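Local structure of ABC transporter, substrate-binding protein (Streptococcus pneumoniae, 5G5Z) at residues N338-Y343 / E373-T378; A61-G66 / T378-P383. The protein captures short- and long-chain fructooligosaccharides such as kestose and nystose, but not sucrose, and serves as the solute-binding component of the FusABC-MsmK ABC importer. All coordinates share one frame; numbering follows the deposited sequence.

Interaction 1. Residues N338-Y343 / E373-T378; sequences NNWGTY and ELRQKT. With GLC (alpha-D-glucopyranose), chain F; FRU (beta-D-fructofuranose), chain C; FRU (beta-D-fructofuranose), chain D.
Arg375 reaches from helix 371-378 to the C-terminal end of helix 332-340, where its guanidinium meets Trp340 and the backbone of Asn339 in the kestose pocket of this bacterial solute-binding protein. CD1 of the indole sits over the centre of one guanidinium face, 3.5 Å from Arg375 CZ, with the two planes 66° apart, so the indole meets the cation by its rim. C3 of the glucose covers the opposite face, 3.4 Å from Arg375 CZ, and the flat cation is thus held between an aromatic and a sugar. Its nitrogens divide the work. NH1 of Arg375 donates to O3 of the chain D fructose at 2.7 Å and also to O1 of the same sugar. O3 of the chain C fructose takes a straighter bond, 164° at the hydrogen, from Trp340 NE1 at 2.9 Å, and only weak ones from NH1 and NH2 of Arg375.

Behind the sugars, Arg375 NE donates to Asn339 O at 3.0 Å, tilted out of the carbonyl plane, while NH2 adds a weak bond to the same oxygen. The side chain arrives there fully extended, CG anti to the backbone N (chi1 176°), and a salt bridge from NE to Glu379 also holds it. In the second shell, the Asn339 amide bonds Trp121 through OD1 and the substrate-binding Glu123 through ND2, which fixes its rotation beside the indole.

Farther from the sugar the two segments come closest at Thr378 and Gly341, the first residue past helix 332-340, with positive phi. Thr378 OG1 donates to Leu374 O one turn back at 2.8 Å, and a water accepts from Thr342 N and donates to that same OG1, 2.9 Å away.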
ATOM      1  N   ASN B 338     -20.345  19.224  15.554  1.00 30.16           N
ATOM      2  CA  ASN B 338     -19.866  17.996  14.923  1.00 29.86           C
ATOM      3  C   ASN B 338     -18.535  18.218  14.222  1.00 28.87           C
ATOM      4  O   ASN B 338     -17.657  17.338  14.256  1.00 24.52           O
ATOM      5  CB  ASN B 338     -20.897  17.468  13.926  1.00 26.37           C
ATOM      6  CG  ASN B 338     -22.170  17.028  14.600  1.00 27.48           C
ATOM      7  OD1 ASN B 338     -22.332  17.216  15.807  1.00 25.06           O
ATOM      8  ND2 ASN B 338     -23.084  16.450  13.837  1.00 28.55           N
ATOM      9  N   ASN B 339     -18.355  19.407  13.622  1.00 24.41           N
ATOM     10  CA  ASN B 339     -17.125  19.716  12.896  1.00 24.34           C
ATOM     11  C   ASN B 339     -15.955  19.968  13.847  1.00 28.03           C
ATOM     12  O   ASN B 339     -14.860  19.425  13.657  1.00 29.15           O
ATOM     13  CB  ASN B 339     -17.333  20.937  11.995  1.00 28.38           C
ATOM     14  CG  ASN B 339     -16.236  21.082  10.974  1.00 27.48           C
ATOM     15  OD1 ASN B 339     -15.841  20.105  10.342  1.00 25.47           O
ATOM     16  ND2 ASN B 339     -15.702  22.283  10.839  1.00 28.53           N
ATOM     17  N   TRP B 340     -16.155  20.815  14.867  1.00 23.46           N
ATOM     18  CA  TRP B 340     -15.026  21.410  15.581  1.00 32.16           C
ATOM     19  C   TRP B 340     -14.911  21.078  17.071  1.00 33.71           C
ATOM     20  O   TRP B 340     -13.845  21.333  17.644  1.00 31.24           O
ATOM     21  CB  TRP B 340     -15.063  22.940  15.443  1.00 35.54           C
ATOM     22  CG  TRP B 340     -14.537  23.430  14.134  1.00 30.86           C
ATOM     23  CD1 TRP B 340     -13.502  22.899  13.416  1.00 31.16           C
ATOM     24  CD2 TRP B 340     -15.032  24.535  13.370  1.00 29.51           C
ATOM     25  NE1 TRP B 340     -13.305  23.620  12.263  1.00 30.57           N
ATOM     26  CE2 TRP B 340     -14.232  24.630  12.206  1.00 33.59           C
ATOM     27  CE3 TRP B 340     -16.058  25.469  13.562  1.00 33.55           C
ATOM     28  CZ2 TRP B 340     -14.442  25.615  11.224  1.00 27.67           C
ATOM     29  CZ3 TRP B 340     -16.263  26.451  12.584  1.00 37.48           C
ATOM     30  CH2 TRP B 340     -15.455  26.513  11.437  1.00 31.16           C
ATOM     31  N   GLY B 341     -15.974  20.567  17.726  1.00 27.63           N
ATOM     32  CA  GLY B 341     -15.913  20.278  19.148  1.00 27.69           C
ATOM     33  C   GLY B 341     -17.143  20.821  19.863  1.00 30.83           C
ATOM     34  O   GLY B 341     -18.159  21.128  19.236  1.00 29.37           O
ATOM     35  N   THR B 342     -17.091  20.949  21.188  1.00 33.20           N
ATOM     36  CA  THR B 342     -18.318  21.321  21.888  1.00 34.79           C
ATOM     37  C   THR B 342     -18.004  22.231  23.072  1.00 38.77           C
ATOM     38  O   THR B 342     -16.902  22.772  23.196  1.00 37.85           O
ATOM     39  CB  THR B 342     -19.108  20.072  22.310  1.00 35.88           C
ATOM     40  OG1 THR B 342     -20.334  20.481  22.929  1.00 42.67           O
ATOM     41  CG2 THR B 342     -18.330  19.213  23.278  1.00 35.11           C
ATOM     42  N   TYR B 343     -19.013  22.411  23.925  1.00 35.43           N
ATOM     43  CA  TYR B 343     -18.997  23.297  25.084  1.00 33.16           C
ATOM     44  C   TYR B 343     -19.460  22.524  26.311  1.00 36.32           C
ATOM     45  O   TYR B 343     -20.056  21.450  26.210  1.00 44.17           O
ATOM     46  CB  TYR B 343     -19.937  24.498  24.888  1.00 31.19           C
ATOM     47  CG  TYR B 343     -21.388  24.062  24.771  1.00 32.32           C
ATOM     48  CD1 TYR B 343     -21.923  23.664  23.544  1.00 36.40           C
ATOM     49  CD2 TYR B 343     -22.212  24.019  25.889  1.00 38.01           C
ATOM     50  CE1 TYR B 343     -23.232  23.247  23.438  1.00 38.01           C
ATOM     51  CE2 TYR B 343     -23.524  23.601  25.795  1.00 38.03           C
ATOM     52  CZ  TYR B 343     -24.028  23.219  24.566  1.00 37.21           C
ATOM     53  OH  TYR B 343     -25.332  22.812  24.474  1.00 42.49           O
ATOM     54  N   GLU B 373      -5.684  18.470  18.615  1.00 34.32           N
ATOM     55  CA  GLU B 373      -5.703  17.403  19.613  1.00 33.88           C
ATOM     56  C   GLU B 373      -7.017  17.383  20.388  1.00 30.77           C
ATOM     57  O   GLU B 373      -7.656  16.336  20.520  1.00 32.05           O
ATOM     58  CB  GLU B 373      -4.515  17.552  20.556  1.00 37.66           C
ATOM     59  CG  GLU B 373      -4.671  16.795  21.859  1.00 50.38           C
ATOM     60  CD  GLU B 373      -3.471  16.972  22.754  1.00 55.01           C
ATOM     61  OE1 GLU B 373      -2.351  17.084  22.213  1.00 62.79           O
ATOM     62  OE2 GLU B 373      -3.651  17.026  23.985  1.00 54.07           O
ATOM     63  N   LEU B 374      -7.447  18.532  20.897  1.00 27.28           N
ATOM     64  CA  LEU B 374      -8.773  18.598  21.499  1.00 29.12           C
ATOM     65  C   LEU B 374      -9.862  18.364  20.456  1.00 34.02           C
ATOM     66  O   LEU B 374     -10.912  17.781  20.757  1.00 29.32           O
ATOM     67  CB  LEU B 374      -8.966  19.958  22.161  1.00 35.03           C
ATOM     68  CG  LEU B 374     -10.246  20.102  22.984  1.00 38.46           C
ATOM     69  CD1 LEU B 374     -10.326  18.989  23.998  1.00 36.16           C
ATOM     70  CD2 LEU B 374     -10.260  21.451  23.670  1.00 41.38           C
ATOM     71  N   ARG B 375      -9.640  18.818  19.226  1.00 30.59           N
ATOM     72  CA  ARG B 375     -10.668  18.629  18.214  1.00 29.76           C
ATOM     73  C   ARG B 375     -10.928  17.148  17.982  1.00 27.23           C
ATOM     74  O   ARG B 375     -12.072  16.689  18.027  1.00 28.49           O
ATOM     75  CB  ARG B 375     -10.270  19.321  16.918  1.00 29.01           C
ATOM     76  CG  ARG B 375     -11.258  19.065  15.799  1.00 28.60           C
ATOM     77  CD  ARG B 375     -10.807  19.736  14.515  1.00 27.61           C
ATOM     78  NE  ARG B 375     -11.838  19.622  13.497  1.00 31.14           N
ATOM     79  CZ  ARG B 375     -11.746  20.127  12.274  1.00 31.03           C
ATOM     80  NH1 ARG B 375     -10.654  20.787  11.904  1.00 28.33           N
ATOM     81  NH2 ARG B 375     -12.751  19.961  11.429  1.00 27.21           N
ATOM     82  N   GLN B 376      -9.869  16.373  17.756  1.00 29.16           N
ATOM     83  CA  GLN B 376     -10.112  15.004  17.354  1.00 31.15           C
ATOM     84  C   GLN B 376     -10.588  14.147  18.514  1.00 32.01           C
ATOM     85  O   GLN B 376     -11.152  13.074  18.284  1.00 30.59           O
ATOM     86  CB  GLN B 376      -8.859  14.438  16.669  1.00 33.56           C
ATOM     87  CG  GLN B 376      -7.619  14.342  17.506  1.00 48.91           C
ATOM     88  CD  GLN B 376      -6.389  14.039  16.653  1.00 50.84           C
ATOM     89  OE1 GLN B 376      -6.152  12.893  16.260  1.00 42.62           O
ATOM     90  NE2 GLN B 376      -5.606  15.071  16.358  1.00 49.21           N
ATOM     91  N   LYS B 377     -10.444  14.633  19.742  1.00 27.94           N
ATOM     92  CA  LYS B 377     -11.025  13.970  20.899  1.00 33.45           C
ATOM     93  C   LYS B 377     -12.525  14.233  21.030  1.00 36.14           C
ATOM     94  O   LYS B 377     -13.255  13.380  21.563  1.00 36.77           O
ATOM     95  CB  LYS B 377     -10.313  14.432  22.174  1.00 37.68           C
ATOM     96  CG  LYS B 377      -8.903  13.915  22.350  1.00 42.23           C
ATOM     97  CD  LYS B 377      -8.274  14.549  23.581  1.00 48.44           C
ATOM     98  CE  LYS B 377      -6.970  13.861  23.968  1.00 53.20           C
ATOM     99  NZ  LYS B 377      -6.180  14.624  24.983  1.00 60.07           N
ATOM    100  N   THR B 378     -13.007  15.401  20.572  1.00 27.61           N
ATOM    101  CA  THR B 378     -14.362  15.829  20.895  1.00 26.20           C
ATOM    102  C   THR B 378     -15.254  16.092  19.677  1.00 34.98           C
ATOM    103  O   THR B 378     -16.474  16.170  19.843  1.00 34.46           O
ATOM    104  CB  THR B 378     -14.333  17.086  21.794  1.00 36.36           C
ATOM    105  OG1 THR B 378     -13.652  18.162  21.134  1.00 33.08           O
ATOM    106  CG2 THR B 378     -13.616  16.797  23.128  1.00 37.87           C
TER
HETATM  107  C1  GLC F   1      -8.089  18.123  10.240  1.00 25.78           C
HETATM  108  C2  GLC F   1      -9.426  17.400  10.220  1.00 29.67           C
HETATM  109  C3  GLC F   1      -9.981  17.246  11.594  1.00 35.29           C
HETATM  110  C4  GLC F   1      -9.052  16.483  12.443  1.00 36.94           C
HETATM  111  C5  GLC F   1      -7.719  17.187  12.481  1.00 32.72           C
HETATM  112  C6  GLC F   1      -6.781  16.394  13.340  1.00 37.83           C
HETATM  113  O2  GLC F   1     -10.347  18.146   9.394  1.00 32.98           O
HETATM  114  O3  GLC F   1     -11.303  16.610  11.593  1.00 33.96           O
HETATM  115  O4  GLC F   1      -9.566  16.464  13.799  1.00 39.91           O
HETATM  116  O5  GLC F   1      -7.194  17.314  11.117  1.00 26.07           O
HETATM  117  O6  GLC F   1      -6.313  15.285  12.646  1.00 41.64           O
HETATM  118  C1  FRU C   3      -9.762  22.903   7.539  1.00 30.64           C
HETATM  119  C2  FRU C   3      -9.620  23.107   9.009  1.00 30.45           C
HETATM  120  C3  FRU C   3     -10.638  23.707   9.597  1.00 31.01           C
HETATM  121  C4  FRU C   3      -9.982  24.487  10.795  1.00 30.31           C
HETATM  122  C5  FRU C   3      -8.737  25.071  10.074  1.00 31.12           C
HETATM  123  C6  FRU C   3      -7.560  25.356  11.008  1.00 30.66           C
HETATM  124  O1  FRU C   3     -10.936  22.167   7.206  1.00 29.43           O
HETATM  125  O3  FRU C   3     -11.650  22.790  10.093  1.00 32.91           O
HETATM  126  O4  FRU C   3     -10.732  25.518  11.226  1.00 37.86           O
HETATM  127  O5  FRU C   3      -8.384  24.160   9.193  1.00 34.08           O
HETATM  128  O6  FRU C   3      -6.474  25.579  10.161  1.00 25.60           O
HETATM  129  C1  FRU D   2      -8.272  21.022   9.108  1.00 32.89           C
HETATM  130  C2  FRU D   2      -7.259  20.546  10.168  1.00 35.90           C
HETATM  131  C3  FRU D   2      -7.061  21.222  11.558  1.00 37.33           C
HETATM  132  C4  FRU D   2      -5.824  20.517  12.054  1.00 39.46           C
HETATM  133  C5  FRU D   2      -5.189  20.158  10.945  1.00 40.58           C
HETATM  134  C6  FRU D   2      -4.271  19.020  11.235  1.00 46.52           C
HETATM  135  O1  FRU D   2      -9.274  21.836   9.701  1.00 27.33           O
HETATM  136  O2  FRU D   2      -8.235  19.491  10.674  1.00 21.83           O
HETATM  137  O3  FRU D   2      -8.069  21.075  12.459  1.00 38.10           O
HETATM  138  O4  FRU D   2      -4.924  21.375  12.897  1.00 38.76           O
HETATM  139  O5  FRU D   2      -6.335  19.721   9.913  1.00 35.15           O
HETATM  140  O6  FRU D   2      -4.131  18.228  10.065  1.00 49.56           O
HETATM  141  O   HOH W   1     -14.535  20.354  22.741  1.00 24.36           O

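Interaction 2. Residues A61-G66 / T378-P383; sequences AIHNDG and TEVGGP. With GLC (alpha-D-glucopyranose), chain F.
Asn64, just beyond the end of strand 61-63, meets the glycine pair of the loop between helix 371-378 and strand 384-386. Its CB lies 3.8 Å from Gly382 N, and CG, placed anti to the backbone N (chi1 -153°), comes nearer to the same nitrogen at 3.5 Å. At the tip, OD1 accepts the Gly382 N-H at 3.0 Å; the bond is nearly straight at the hydrogen, 175°, yet the donor stands well above the amide's carbonyl plane. OD1 also lies 3.7 Å from Gly381 CA. The other branch, ND2, turns to Ala10 O, so both ends of the amide are engaged and its rotation is set.

His63 packs beside it. Gly382 CA rests over one imidazole face in a CH-pi contact, 4.0 Å from the ring centroid, while Val380 O approaches the ring edge at CE1, 3.4 Å away. Val380 CG1 also touches CE1. A hydrogen bond between ND1 and Thr9 OG1 and an edge-to-face contact with Trp38 also hold the ring.

The same loop begins with Glu379, whose OE1 and OE2 accept from glucose O3 and O4, respectively, each at 2.7 Å. The contact therefore joins the end of a strand in a mixed sheet to the loop that carries a substrate-binding glutamate of this family 1 solute-binding protein.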
ATOM      1  N   ALA B  61     -25.903   2.409   7.969  1.00 25.67           N
ATOM      2  CA  ALA B  61     -25.293   3.563   7.324  1.00 33.85           C
ATOM      3  C   ALA B  61     -23.807   3.566   7.634  1.00 36.76           C
ATOM      4  O   ALA B  61     -23.361   2.976   8.624  1.00 34.51           O
ATOM      5  CB  ALA B  61     -25.936   4.877   7.784  1.00 29.12           C
ATOM      6  N   ILE B  62     -23.046   4.246   6.780  1.00 29.01           N
ATOM      7  CA  ILE B  62     -21.625   4.489   7.025  1.00 35.19           C
ATOM      8  C   ILE B  62     -21.429   5.982   7.239  1.00 28.14           C
ATOM      9  O   ILE B  62     -21.674   6.794   6.336  1.00 25.50           O
ATOM     10  CB  ILE B  62     -20.743   3.968   5.887  1.00 33.34           C
ATOM     11  CG1 ILE B  62     -21.069   2.500   5.625  1.00 32.52           C
ATOM     12  CG2 ILE B  62     -19.251   4.195   6.223  1.00 24.30           C
ATOM     13  CD1 ILE B  62     -20.439   1.946   4.376  1.00 35.91           C
ATOM     14  N   HIS B  63     -21.001   6.330   8.442  1.00 27.06           N
ATOM     15  CA  HIS B  63     -20.902   7.693   8.944  1.00 31.86           C
ATOM     16  C   HIS B  63     -19.443   8.138   8.860  1.00 31.66           C
ATOM     17  O   HIS B  63     -18.535   7.343   9.113  1.00 30.02           O
ATOM     18  CB  HIS B  63     -21.433   7.707  10.390  1.00 31.25           C
ATOM     19  CG  HIS B  63     -21.266   9.004  11.111  1.00 31.14           C
ATOM     20  ND1 HIS B  63     -20.071   9.393  11.678  1.00 29.54           N
ATOM     21  CD2 HIS B  63     -22.158   9.979  11.406  1.00 26.78           C
ATOM     22  CE1 HIS B  63     -20.229  10.566  12.266  1.00 27.22           C
ATOM     23  NE2 HIS B  63     -21.485  10.943  12.113  1.00 28.14           N
ATOM     24  N   ASN B  64     -19.209   9.401   8.484  1.00 26.75           N
ATOM     25  CA  ASN B  64     -17.838   9.925   8.379  1.00 25.47           C
ATOM     26  C   ASN B  64     -17.035   9.107   7.362  1.00 29.62           C
ATOM     27  O   ASN B  64     -15.850   8.837   7.551  1.00 34.73           O
ATOM     28  CB  ASN B  64     -17.147   9.933   9.756  1.00 23.63           C
ATOM     29  CG  ASN B  64     -16.063  10.999   9.882  1.00 31.43           C
ATOM     30  OD1 ASN B  64     -16.109  12.036   9.215  1.00 36.94           O
ATOM     31  ND2 ASN B  64     -15.110  10.767  10.778  1.00 29.64           N
ATOM     32  N   ASP B  65     -17.702   8.712   6.272  1.00 27.36           N
ATOM     33  CA  ASP B  65     -17.214   7.639   5.407  1.00 31.31           C
ATOM     34  C   ASP B  65     -16.025   8.066   4.541  1.00 39.17           C
ATOM     35  O   ASP B  65     -15.019   7.352   4.471  1.00 39.88           O
ATOM     36  CB  ASP B  65     -18.358   7.143   4.528  1.00 35.80           C
ATOM     37  CG  ASP B  65     -17.914   6.099   3.527  1.00 42.07           C
ATOM     38  OD1 ASP B  65     -16.854   5.464   3.733  1.00 40.94           O
ATOM     39  OD2 ASP B  65     -18.645   5.901   2.535  1.00 42.33           O
ATOM     40  N   GLY B  66     -16.155   9.170   3.800  1.00 33.74           N
ATOM     41  CA  GLY B  66     -15.031   9.639   3.000  1.00 31.89           C
ATOM     42  C   GLY B  66     -14.634   8.767   1.818  1.00 31.95           C
ATOM     43  O   GLY B  66     -13.463   8.756   1.432  1.00 32.87           O
ATOM     44  N   THR B 378     -13.007  15.401  20.572  1.00 27.61           N
ATOM     45  CA  THR B 378     -14.362  15.829  20.895  1.00 26.20           C
ATOM     46  C   THR B 378     -15.254  16.092  19.677  1.00 34.98           C
ATOM     47  O   THR B 378     -16.474  16.170  19.843  1.00 34.46           O
ATOM     48  CB  THR B 378     -14.333  17.086  21.794  1.00 36.36           C
ATOM     49  OG1 THR B 378     -13.652  18.162  21.134  1.00 33.08           O
ATOM     50  CG2 THR B 378     -13.616  16.797  23.128  1.00 37.87           C
ATOM     51  N   GLU B 379     -14.693  16.211  18.470  1.00 33.57           N
ATOM     52  CA  GLU B 379     -15.518  16.308  17.268  1.00 36.57           C
ATOM     53  C   GLU B 379     -16.199  14.968  16.992  1.00 27.85           C
ATOM     54  O   GLU B 379     -15.884  13.933  17.597  1.00 31.02           O
ATOM     55  CB  GLU B 379     -14.677  16.696  16.047  1.00 32.36           C
ATOM     56  CG  GLU B 379     -13.927  15.463  15.491  1.00 33.75           C
ATOM     57  CD  GLU B 379     -12.776  15.793  14.549  1.00 39.17           C
ATOM     58  OE1 GLU B 379     -12.907  16.736  13.742  1.00 33.73           O
ATOM     59  OE2 GLU B 379     -11.730  15.102  14.619  1.00 41.53           O
ATOM     60  N   VAL B 380     -17.121  14.996  16.030  1.00 27.01           N
ATOM     61  CA  VAL B 380     -17.928  13.850  15.614  1.00 29.66           C
ATOM     62  C   VAL B 380     -17.709  13.549  14.129  1.00 34.74           C
ATOM     63  O   VAL B 380     -17.811  12.396  13.692  1.00 33.86           O
ATOM     64  CB  VAL B 380     -19.411  14.129  15.933  1.00 35.95           C
ATOM     65  CG1 VAL B 380     -20.333  13.420  14.990  1.00 32.49           C
ATOM     66  CG2 VAL B 380     -19.719  13.708  17.371  1.00 40.11           C
ATOM     67  N   GLY B 381     -17.396  14.582  13.342  1.00 33.08           N
ATOM     68  CA  GLY B 381     -17.233  14.373  11.915  1.00 26.59           C
ATOM     69  C   GLY B 381     -18.593  14.181  11.253  1.00 27.92           C
ATOM     70  O   GLY B 381     -19.615  14.705  11.707  1.00 31.35           O
ATOM     71  N   GLY B 382     -18.620  13.385  10.182  1.00 29.25           N
ATOM     72  CA  GLY B 382     -19.870  13.084   9.513  1.00 28.25           C
ATOM     73  C   GLY B 382     -20.331  14.227   8.623  1.00 28.59           C
ATOM     74  O   GLY B 382     -19.599  15.198   8.405  1.00 29.63           O
ATOM     75  N   PRO B 383     -21.551  14.143   8.091  1.00 29.18           N
ATOM     76  CA  PRO B 383     -22.011  15.181   7.165  1.00 25.09           C
ATOM     77  C   PRO B 383     -22.480  16.398   7.936  1.00 30.22           C
ATOM     78  O   PRO B 383     -23.112  16.294   8.991  1.00 30.62           O
ATOM     79  CB  PRO B 383     -23.170  14.501   6.438  1.00 29.68           C
ATOM     80  CG  PRO B 383     -23.769  13.647   7.501  1.00 31.04           C
ATOM     81  CD  PRO B 383     -22.615  13.159   8.364  1.00 28.69           C
TER
HETATM   82  C1  GLC F   1      -8.089  18.123  10.240  1.00 25.78           C
HETATM   83  C2  GLC F   1      -9.426  17.400  10.220  1.00 29.67           C
HETATM   84  C3  GLC F   1      -9.981  17.246  11.594  1.00 35.29           C
HETATM   85  C4  GLC F   1      -9.052  16.483  12.443  1.00 36.94           C
HETATM   86  C5  GLC F   1      -7.719  17.187  12.481  1.00 32.72           C
HETATM   87  C6  GLC F   1      -6.781  16.394  13.340  1.00 37.83           C
HETATM   88  O2  GLC F   1     -10.347  18.146   9.394  1.00 32.98           O
HETATM   89  O3  GLC F   1     -11.303  16.610  11.593  1.00 33.96           O
HETATM   90  O4  GLC F   1      -9.566  16.464  13.799  1.00 39.91           O
HETATM   91  O5  GLC F   1      -7.194  17.314  11.117  1.00 26.07           O
HETATM   92  O6  GLC F   1      -6.313  15.285  12.646  1.00 41.64           O

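Overall arrangement
Interactions 1 and 2 lie about 13 Å apart between centres, on the same side of the chain's centre, and both include Thr378, the last residue of helix 371-378. Along the chain, 338-343 and 373-378 fall within the long loop that the pairing of 61-66 with 378-383 closes. They also touch directly: Asn338 O is 2.9 Å from Gly381 N and 3.0 Å from Val380 N, probably hydrogen-bonded to both. The end of helix 332-340 thus meets the loop that interaction 2 joins to the mixed sheet of strands 35-41, 4-10, 61-63 and 310-312. Both contacts reach the glucose, interaction 2 through Glu379, whose loop is tied both to sheet and helix end.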